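Local coordinates for PilZ domain-containing protein (Legionella pneumophila subsp. pneumophila, PDB 4Q63) that is of uncharacterised function but carries a PilZ-type beta-barrel domain, of a family generally credited with cyclic-di-GMP binding, which remains unproven here, at residues A[12-18]-A[95-99]; A[31-35]-A[88-92]. All coordinates share one frame; numbering follows the deposited sequence.

Contact 1: A[12-18]-A[95-99]; sequences LKNHGEI and LRDER. With CD (cadmium ion), chain D.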
loop_
_atom_site.group_PDB
_atom_site.type_symbol
_atom_site.label_atom_id
_atom_site.label_comp_id
_atom_site.label_asym_id
_atom_site.label_seq_id
_atom_site.Cartn_x
_atom_site.Cartn_y
_atom_site.Cartn_z
ATOM N N LEU A 12 8.079 -5.131 1.253
ATOM C CA LEU A 12 9.037 -4.294 0.541
ATOM C C LEU A 12 9.065 -2.880 1.110
ATOM O O LEU A 12 8.022 -2.260 1.321
ATOM C CB LEU A 12 8.706 -4.242 -0.950
ATOM C CG LEU A 12 9.138 -5.409 -1.843
ATOM C CD1 LEU A 12 8.854 -5.081 -3.310
ATOM C CD2 LEU A 12 10.610 -5.737 -1.643
ATOM N N LYS A 13 10.263 -2.377 1.360
ATOM C CA LYS A 13 10.443 -0.994 1.772
ATOM C C LYS A 13 10.257 -0.113 0.538
ATOM O O LYS A 13 10.625 -0.508 -0.568
ATOM C CB LYS A 13 11.838 -0.803 2.371
ATOM C CG LYS A 13 11.905 0.258 3.445
ATOM C CD LYS A 13 11.131 -0.170 4.685
ATOM C CE LYS A 13 11.948 -1.135 5.531
ATOM N NZ LYS A 13 11.204 -1.581 6.743
ATOM N N ASN A 14 9.666 1.064 0.710
ATOM C CA ASN A 14 9.453 1.963 -0.421
ATOM C C ASN A 14 10.706 2.774 -0.750
ATOM O O ASN A 14 11.206 3.527 0.087
ATOM C CB ASN A 14 8.275 2.895 -0.141
ATOM C CG ASN A 14 7.878 3.713 -1.352
ATOM O OD1 ASN A 14 8.389 3.512 -2.454
ATOM N ND2 ASN A 14 6.956 4.646 -1.154
ATOM N N HIS A 15 11.228 2.602 -1.963
ATOM C CA HIS A 15 12.372 3.397 -2.403
ATOM C C HIS A 15 11.918 4.475 -3.379
ATOM O O HIS A 15 12.729 5.028 -4.120
ATOM C CB HIS A 15 13.446 2.515 -3.043
ATOM C CG HIS A 15 14.150 1.622 -2.070
ATOM N ND1 HIS A 15 14.763 0.446 -2.444
ATOM C CD2 HIS A 15 14.337 1.734 -0.733
ATOM C CE1 HIS A 15 15.297 -0.129 -1.383
ATOM N NE2 HIS A 15 15.050 0.630 -0.331
ATOM N N GLY A 16 10.617 4.753 -3.383
ATOM C CA GLY A 16 10.052 5.793 -4.226
ATOM C C GLY A 16 9.473 5.304 -5.538
ATOM O O GLY A 16 9.146 6.104 -6.417
ATOM N N GLU A 17 9.353 3.992 -5.697
ATOM C CA GLU A 17 8.648 3.480 -6.858
ATOM C C GLU A 17 7.159 3.465 -6.535
ATOM O O GLU A 17 6.328 3.288 -7.421
ATOM C CB GLU A 17 9.103 2.065 -7.225
ATOM C CG GLU A 17 10.601 1.855 -7.231
ATOM C CD GLU A 17 11.102 1.270 -5.907
ATOM O OE1 GLU A 17 10.715 1.789 -4.844
ATOM O OE2 GLU A 17 11.871 0.288 -5.943
ATOM N N ILE A 18 6.830 3.648 -5.263
ATOM C CA ILE A 18 5.453 3.462 -4.813
ATOM C C ILE A 18 4.796 4.746 -4.340
ATOM O O ILE A 18 5.256 5.392 -3.408
ATOM C CB ILE A 18 5.356 2.425 -3.690
ATOM C CG1 ILE A 18 5.966 1.099 -4.154
ATOM C CG2 ILE A 18 3.890 2.223 -3.299
ATOM C CD1 ILE A 18 6.600 0.299 -3.061
ATOM N N LEU A 95 8.479 -5.932 -9.101
ATOM C CA LEU A 95 9.301 -4.862 -8.528
ATOM C C LEU A 95 10.498 -5.402 -7.736
ATOM O O LEU A 95 11.586 -4.828 -7.764
ATOM C CB LEU A 95 8.456 -3.938 -7.642
ATOM C CG LEU A 95 9.195 -2.785 -6.945
ATOM C CD1 LEU A 95 9.956 -1.905 -7.945
ATOM C CD2 LEU A 95 8.225 -1.944 -6.108
ATOM N N ARG A 96 10.288 -6.511 -7.034
ATOM C CA ARG A 96 11.348 -7.130 -6.250
ATOM C C ARG A 96 12.447 -7.709 -7.147
ATOM O O ARG A 96 13.634 -7.599 -6.835
ATOM C CB ARG A 96 10.768 -8.213 -5.341
ATOM C CG ARG A 96 11.751 -8.764 -4.332
ATOM C CD ARG A 96 11.224 -10.063 -3.757
ATOM N NE ARG A 96 10.913 -11.009 -4.826
ATOM C CZ ARG A 96 10.424 -12.230 -4.631
ATOM N NH1 ARG A 96 10.177 -13.015 -5.671
ATOM N NH2 ARG A 96 10.188 -12.666 -3.401
ATOM N N ASP A 97 12.044 -8.320 -8.261
ATOM C CA ASP A 97 12.992 -8.866 -9.235
ATOM C C ASP A 97 13.795 -7.767 -9.930
ATOM O O ASP A 97 14.962 -7.963 -10.275
ATOM C CB ASP A 97 12.276 -9.724 -10.288
ATOM C CG ASP A 97 11.698 -11.004 -9.710
ATOM O OD1 ASP A 97 12.140 -11.417 -8.615
ATOM O OD2 ASP A 97 10.807 -11.602 -10.354
ATOM N N GLU A 98 13.165 -6.615 -10.136
ATOM C CA GLU A 98 13.843 -5.473 -10.750
ATOM C C GLU A 98 14.965 -4.926 -9.878
ATOM O O GLU A 98 15.991 -4.481 -10.386
ATOM C CB GLU A 98 12.848 -4.355 -11.045
ATOM C CG GLU A 98 12.170 -4.474 -12.388
ATOM C CD GLU A 98 10.958 -3.579 -12.469
ATOM O OE1 GLU A 98 10.123 -3.778 -13.377
ATOM O OE2 GLU A 98 10.848 -2.677 -11.612
ATOM N N ARG A 99 14.755 -4.941 -8.567
ATOM C CA ARG A 99 15.793 -4.530 -7.631
ATOM C C ARG A 99 16.944 -5.527 -7.619
ATOM O O ARG A 99 18.090 -5.156 -7.373
ATOM C CB ARG A 99 15.210 -4.377 -6.230
ATOM C CG ARG A 99 14.304 -3.183 -6.087
ATOM C CD ARG A 99 13.665 -3.157 -4.706
ATOM N NE ARG A 99 12.726 -2.049 -4.561
ATOM C CZ ARG A 99 12.137 -1.712 -3.419
ATOM N NH1 ARG A 99 12.383 -2.398 -2.304
ATOM N NH2 ARG A 99 11.301 -0.685 -3.391
HETATM CD CD CD D . 8.895 -1.505 -12.782
#
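R99 reaches from helix 82-100 across to the 12-18 segment, and its guanidinium is gripped along two edges. End-on, NH1 and NH2 both hydrogen-bond to K13 O, NH2 at 2.9 Å, within a few degrees of the guanidinium plane. Side-on, R99 NE and NH2 converge on E17 OE2, each at 2.8 Å, meeting its syn side in a salt bridge whose carboxylate and guanidinium planes are only 13° apart. The arginine chain is extended from CG to NE, whereas E17 bends at chi2 (96°) to meet it from the opposite direction. H15 ND1 sits over one face of the guanidinium, 3.5 Å from R99 CZ, with ring and guanidinium planes 23° apart. In the PilZ-like fold this joins the C-terminal helix to the turn between strands 12-13 and 18-22, where N14 OD1 forms an Asx turn by accepting from G16 N at 2.7 Å. L12 supplies the apolar side: its CD1 stands 4.2 Å from R96 CB, the side chains crossing at about a right angle, and it slides past R99 in the opposite direction, L12 CD2 coming 3.8 Å from R99 NH1. L95 CD1 lies against the E17 side chain, 3.5 Å from E17 OE2, while L95 CD2 faces I18 CD1 at 4.1 Å; I18 and L95 also touch I56. E98 binds the cadmium ion through both carboxylate oxygens, with H57 as a further ligand.

Contact 2: A[31-35]-A[88-92]; sequences EISSN and LFLVL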
loop_
_atom_site.group_PDB
_atom_site.type_symbol
_atom_site.label_atom_id
_atom_site.label_comp_id
_atom_site.label_asym_id
_atom_site.label_seq_id
_atom_site.Cartn_x
_atom_site.Cartn_y
_atom_site.Cartn_z
ATOM N N GLU A 31 6.074 0.968 3.812
ATOM C CA GLU A 31 6.311 -0.451 3.586
ATOM C C GLU A 31 5.059 -1.067 2.997
ATOM O O GLU A 31 3.960 -0.613 3.280
ATOM C CB GLU A 31 6.644 -1.153 4.903
ATOM C CG GLU A 31 7.191 -2.560 4.738
ATOM C CD GLU A 31 7.636 -3.165 6.064
ATOM O OE1 GLU A 31 6.831 -3.157 7.015
ATOM O OE2 GLU A 31 8.788 -3.639 6.156
ATOM N N ILE A 32 5.223 -2.096 2.178
ATOM C CA ILE A 32 4.064 -2.707 1.534
ATOM C C ILE A 32 4.268 -4.197 1.304
ATOM O O ILE A 32 5.379 -4.656 1.043
ATOM C CB ILE A 32 3.712 -1.979 0.218
ATOM C CG1 ILE A 32 2.327 -2.402 -0.294
ATOM C CG2 ILE A 32 4.801 -2.195 -0.836
ATOM C CD1 ILE A 32 1.790 -1.478 -1.358
ATOM N N SER A 33 3.194 -4.958 1.472
ATOM C CA SER A 33 3.185 -6.360 1.084
ATOM C C SER A 33 1.895 -6.583 0.302
ATOM O O SER A 33 1.087 -5.666 0.172
ATOM C CB SER A 33 3.231 -7.269 2.307
ATOM O OG SER A 33 1.975 -7.303 2.958
ATOM N N SER A 34 1.697 -7.788 -0.217
ATOM C CA SER A 34 0.484 -8.072 -0.976
ATOM C C SER A 34 -0.761 -8.013 -0.073
ATOM O O SER A 34 -1.871 -7.834 -0.555
ATOM C CB SER A 34 0.581 -9.436 -1.676
ATOM O OG SER A 34 0.754 -10.472 -0.728
ATOM N N ASN A 35 -0.572 -8.121 1.237
ATOM C CA ASN A 35 -1.699 -8.181 2.174
ATOM C C ASN A 35 -1.913 -6.893 2.979
ATOM O O ASN A 35 -2.836 -6.802 3.804
ATOM C CB ASN A 35 -1.523 -9.341 3.164
ATOM C CG ASN A 35 -1.683 -10.704 2.520
ATOM O OD1 ASN A 35 -2.353 -10.854 1.503
ATOM N ND2 ASN A 35 -1.068 -11.716 3.128
ATOM N N LEU A 88 -1.838 -7.529 -6.762
ATOM C CA LEU A 88 -0.762 -6.786 -6.125
ATOM C C LEU A 88 0.502 -7.626 -5.941
ATOM O O LEU A 88 1.620 -7.151 -6.155
ATOM C CB LEU A 88 -1.220 -6.267 -4.760
ATOM C CG LEU A 88 -0.159 -5.441 -4.041
ATOM C CD1 LEU A 88 0.282 -4.289 -4.964
ATOM C CD2 LEU A 88 -0.688 -4.917 -2.716
ATOM N N PHE A 89 0.310 -8.867 -5.516
ATOM C CA PHE A 89 1.412 -9.791 -5.327
ATOM C C PHE A 89 2.305 -9.879 -6.558
ATOM O O PHE A 89 3.527 -9.818 -6.450
ATOM C CB PHE A 89 0.876 -11.181 -4.993
ATOM C CG PHE A 89 1.939 -12.245 -4.967
ATOM C CD1 PHE A 89 2.757 -12.396 -3.862
ATOM C CD2 PHE A 89 2.129 -13.082 -6.054
ATOM C CE1 PHE A 89 3.738 -13.374 -3.836
ATOM C CE2 PHE A 89 3.110 -14.062 -6.034
ATOM C CZ PHE A 89 3.913 -14.207 -4.922
ATOM N N LEU A 90 1.691 -10.024 -7.725
ATOM C CA LEU A 90 2.445 -10.161 -8.966
ATOM C C LEU A 90 3.220 -8.896 -9.331
ATOM O O LEU A 90 4.307 -8.972 -9.897
ATOM C CB LEU A 90 1.514 -10.562 -10.105
ATOM C CG LEU A 90 0.916 -11.960 -9.946
ATOM C CD1 LEU A 90 0.063 -12.327 -11.144
ATOM C CD2 LEU A 90 2.024 -12.989 -9.745
ATOM N N VAL A 91 2.659 -7.734 -9.004
ATOM C CA VAL A 91 3.320 -6.462 -9.282
ATOM C C VAL A 91 4.520 -6.298 -8.342
ATOM O O VAL A 91 5.603 -5.880 -8.752
ATOM C CB VAL A 91 2.344 -5.275 -9.109
ATOM C CG1 VAL A 91 3.071 -3.942 -9.310
ATOM C CG2 VAL A 91 1.189 -5.401 -10.084
ATOM N N LEU A 92 4.316 -6.638 -7.083
ATOM C CA LEU A 92 5.387 -6.590 -6.092
ATOM C C LEU A 92 6.504 -7.573 -6.400
ATOM O O LEU A 92 7.672 -7.271 -6.181
ATOM C CB LEU A 92 4.829 -6.859 -4.697
ATOM C CG LEU A 92 3.911 -5.748 -4.192
ATOM C CD1 LEU A 92 3.359 -6.127 -2.831
ATOM C CD2 LEU A 92 4.630 -4.389 -4.156
#
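Apolar contacts between I32 and two leucines one helical turn apart, L88 and L92, make up the first group. I32 CG2 lies 4.0 Å from L92 CD2, and I32 CD1 comes within 4.5 Å of L88 CD2, so the two branches of the isoleucine meet successive turns of the helix. L54 of strand 49-56 also touches I32 and L88. A second group sets leucine methyls against the backbone of S33 and S34. L92 CD1 is 3.5 Å from S34 N, and L88 CD2 is likewise 3.5 Å from S33 O; neither is a hydrogen bond. Different first torsions serve these approaches: CG of L88 is trans to N (chi1 -178°), while that of L92 is trans to the carbonyl carbon (chi1 -67°). Here the C-terminal helix of the PilZ-like fold packs on strand 25-33 of the curled antiparallel sheet; the axes of strand 31-33 and helix segment 88-92 approach to 9.7 Å, with 121° between their directions. The closest backbone passage is at S34, whose CB touches F89 CB at 3.8 Å, with OG near the ring plane at the edge of F89. Y9 meets this phenylalanine ring too and also touches S34. Within the turn, N35 N hydrogen-bonds to S33 OG at 3.2 Å, an ST turn. S34 O, buried by the contact, has no partner in the model.

Overall arrangement
Both contacts use helix 82-100 against one sheet, contact 2 midway along it on strand 25-33, contact 1 near its C-terminal end on short strand 12-13 and the turn after it. Their centres are 10 Å apart, and contact 2 is nested within the chain loop that contact 1 closes. The more central contact 2 is buried and carries no hydrogen bond across its segments; contact 1 lies farther out, is partly buried, and combines leucine packing with a charged network beside a cadmium site. They touch: L12 N probably donates to I32 O, K13 NZ pairs with E31 OE2, and I18 CD1 packs on I32 CG2, continuing the apolar layer between them.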